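Local coordinates for chain length determinant protein (PDB 4ZM5) that probably regulates the chain length of the lipopolysaccharide O-antigen, as a membrane protein of the polysaccharide antigen chain regulator family, at residues I11-D16 with Q78-T83. The protein carries 1 engineered substitution. Numbering follows the deposited sequence.
Sequences IITQPD and QQLPLT
Leu82 O accepts one hydrogen bond, from Ile12 N at 2.8 Å, with a weaker CA-H...O contact from Ile11 CA at 3.3 Å beside it. The return bond, from Leu82 N to Ile12 O at 2.7 Å, closes the ring of an antiparallel hydrogen-bonded pair. Ile11 and Thr83 form the non-hydrogen-bonded pair beside it, their side chains running the same way on one face of the sheet, Ile11 CG1 3.7 Å from Thr83 OG1. That hydroxyl is hydrogen-bonded to Ser74 OG and meets the Ile11 methylene by packing. On the same face an Ile11 chi1 of -58° sets CG1 beside the backbone N and CG2 anti to it, so that CG2 lies alongside the Pro81 ring, 3.6 Å from Pro81 CB. The same CB also touches Ile12 O and Thr13 CB, which sets the ring across three successive residues of the strand. Leu80, joined to Pro81 by a cis peptide bond, crosses the end of this ladder. Its CB meets Thr13 OG1 at 3.5 Å, and its side chain crosses those of Thr13 and Gln14 at about a right angle, with Leu80 CD1 3.7 Å from OE1 of the extended Gln14. Ile12 and Leu82 face the other side of the sheet, where Ile46 and Ser50 of helix 38-53 cover them. A second subunit brings Ser54 against Ile11 and Pro81. The pair thus joins the end of strand 6-13 to the start of strand 82-88, neighbouring central strands of the antiparallel sheet in the alpha/beta base domain characteristic of Wzz-type chain-length regulators.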
loop_
_atom_site.group_PDB
_atom_site.type_symbol
_atom_site.label_atom_id
_atom_site.label_comp_id
_atom_site.label_asym_id
_atom_site.label_seq_id
_atom_site.Cartn_x
_atom_site.Cartn_y
_atom_site.Cartn_z
ATOM N N ILE B 11 14.302 -0.064 28.227
ATOM C CA ILE B 11 13.175 -0.798 27.641
ATOM C C ILE B 11 12.662 0.029 26.490
ATOM O O ILE B 11 12.317 1.196 26.651
ATOM C CB ILE B 11 12.061 -1.217 28.636
ATOM C CG1 ILE B 11 12.649 -2.101 29.756
ATOM C CG2 ILE B 11 10.950 -1.954 27.893
ATOM C CD1 ILE B 11 11.793 -2.300 30.967
ATOM N N ILE B 12 12.617 -0.596 25.336
ATOM C CA ILE B 12 12.241 0.043 24.093
ATOM C C ILE B 12 11.067 -0.708 23.439
ATOM O O ILE B 12 10.966 -1.933 23.568
ATOM C CB ILE B 12 13.555 0.070 23.265
ATOM C CG1 ILE B 12 14.250 1.427 23.421
ATOM C CG2 ILE B 12 13.457 -0.424 21.811
ATOM C CD1 ILE B 12 15.787 1.441 23.099
ATOM N N THR B 13 10.127 0.045 22.817
ATOM C CA THR B 13 8.996 -0.579 22.115
ATOM C C THR B 13 8.793 0.149 20.767
ATOM O O THR B 13 9.571 1.043 20.414
ATOM C CB THR B 13 7.718 -0.694 22.983
ATOM O OG1 THR B 13 6.829 -1.612 22.351
ATOM C CG2 THR B 13 7.011 0.630 23.210
ATOM N N GLN B 14 7.756 -0.267 20.024
ATOM C CA GLN B 14 7.420 0.315 18.735
ATOM C C GLN B 14 7.119 1.799 18.896
ATOM O O GLN B 14 6.632 2.233 19.957
ATOM C CB GLN B 14 6.222 -0.415 18.089
ATOM C CG GLN B 14 4.893 -0.279 18.820
ATOM C CD GLN B 14 3.827 -1.221 18.319
ATOM O OE1 GLN B 14 4.011 -1.981 17.367
ATOM N NE2 GLN B 14 2.688 -1.211 18.973
ATOM N N PRO B 15 7.423 2.597 17.876
ATOM C CA PRO B 15 7.105 4.020 17.978
ATOM C C PRO B 15 5.582 4.242 17.986
ATOM O O PRO B 15 4.833 3.362 17.541
ATOM C CB PRO B 15 7.786 4.605 16.739
ATOM C CG PRO B 15 7.859 3.476 15.779
ATOM C CD PRO B 15 8.030 2.245 16.577
ATOM N N ASP B 16 5.124 5.399 18.502
ATOM C CA ASP B 16 3.703 5.817 18.547
ATOM C C ASP B 16 3.234 6.250 17.166
ATOM O O ASP B 16 4.070 6.630 16.344
ATOM C CB ASP B 16 3.510 7.006 19.511
ATOM C CG ASP B 16 3.543 6.680 20.980
ATOM O OD1 ASP B 16 3.147 5.546 21.353
ATOM O OD2 ASP B 16 3.909 7.577 21.777
ATOM N N GLN B 78 6.068 -12.487 24.845
ATOM C CA GLN B 78 5.556 -11.211 24.327
ATOM C C GLN B 78 6.605 -10.615 23.402
ATOM O O GLN B 78 7.752 -10.479 23.821
ATOM C CB GLN B 78 5.242 -10.239 25.478
ATOM C CG GLN B 78 3.972 -10.567 26.260
ATOM C CD GLN B 78 3.156 -9.313 26.390
ATOM O OE1 GLN B 78 3.692 -8.189 26.498
ATOM N NE2 GLN B 78 1.836 -9.474 26.322
ATOM N N GLN B 79 6.236 -10.263 22.171
ATOM C CA GLN B 79 7.169 -9.670 21.201
ATOM C C GLN B 79 7.664 -8.306 21.677
ATOM O O GLN B 79 8.850 -8.001 21.576
ATOM C CB GLN B 79 6.532 -9.540 19.814
ATOM C CG GLN B 79 6.218 -10.873 19.160
ATOM C CD GLN B 79 5.697 -10.594 17.785
ATOM O OE1 GLN B 79 6.431 -10.093 16.909
ATOM N NE2 GLN B 79 4.396 -10.845 17.579
ATOM N N LEU B 80 6.750 -7.489 22.200
ATOM C CA LEU B 80 7.103 -6.171 22.690
ATOM C C LEU B 80 6.685 -6.014 24.156
ATOM O O LEU B 80 5.729 -6.655 24.602
ATOM C CB LEU B 80 6.465 -5.083 21.821
ATOM C CG LEU B 80 6.928 -5.030 20.375
ATOM C CD1 LEU B 80 6.070 -4.094 19.580
ATOM C CD2 LEU B 80 8.422 -4.679 20.257
ATOM N N PRO B 81 7.408 -5.208 24.953
ATOM C CA PRO B 81 8.581 -4.398 24.604
ATOM C C PRO B 81 9.896 -5.199 24.652
ATOM O O PRO B 81 9.906 -6.400 24.958
ATOM C CB PRO B 81 8.514 -3.271 25.629
ATOM C CG PRO B 81 7.971 -3.952 26.853
ATOM C CD PRO B 81 7.043 -5.045 26.375
ATOM N N LEU B 82 11.006 -4.535 24.296
ATOM C CA LEU B 82 12.316 -5.162 24.299
ATOM C C LEU B 82 13.199 -4.514 25.333
ATOM O O LEU B 82 13.206 -3.289 25.472
ATOM C CB LEU B 82 12.977 -5.103 22.905
ATOM C CG LEU B 82 12.175 -5.730 21.747
ATOM C CD1 LEU B 82 12.681 -5.229 20.409
ATOM C CD2 LEU B 82 12.238 -7.253 21.786
ATOM N N THR B 83 13.921 -5.354 26.074
ATOM C CA THR B 83 14.852 -4.964 27.121
ATOM C C THR B 83 16.266 -5.037 26.569
ATOM O O THR B 83 16.728 -6.103 26.125
ATOM C CB THR B 83 14.669 -5.873 28.354
ATOM O OG1 THR B 83 13.396 -5.607 28.912
ATOM C CG2 THR B 83 15.709 -5.629 29.425
#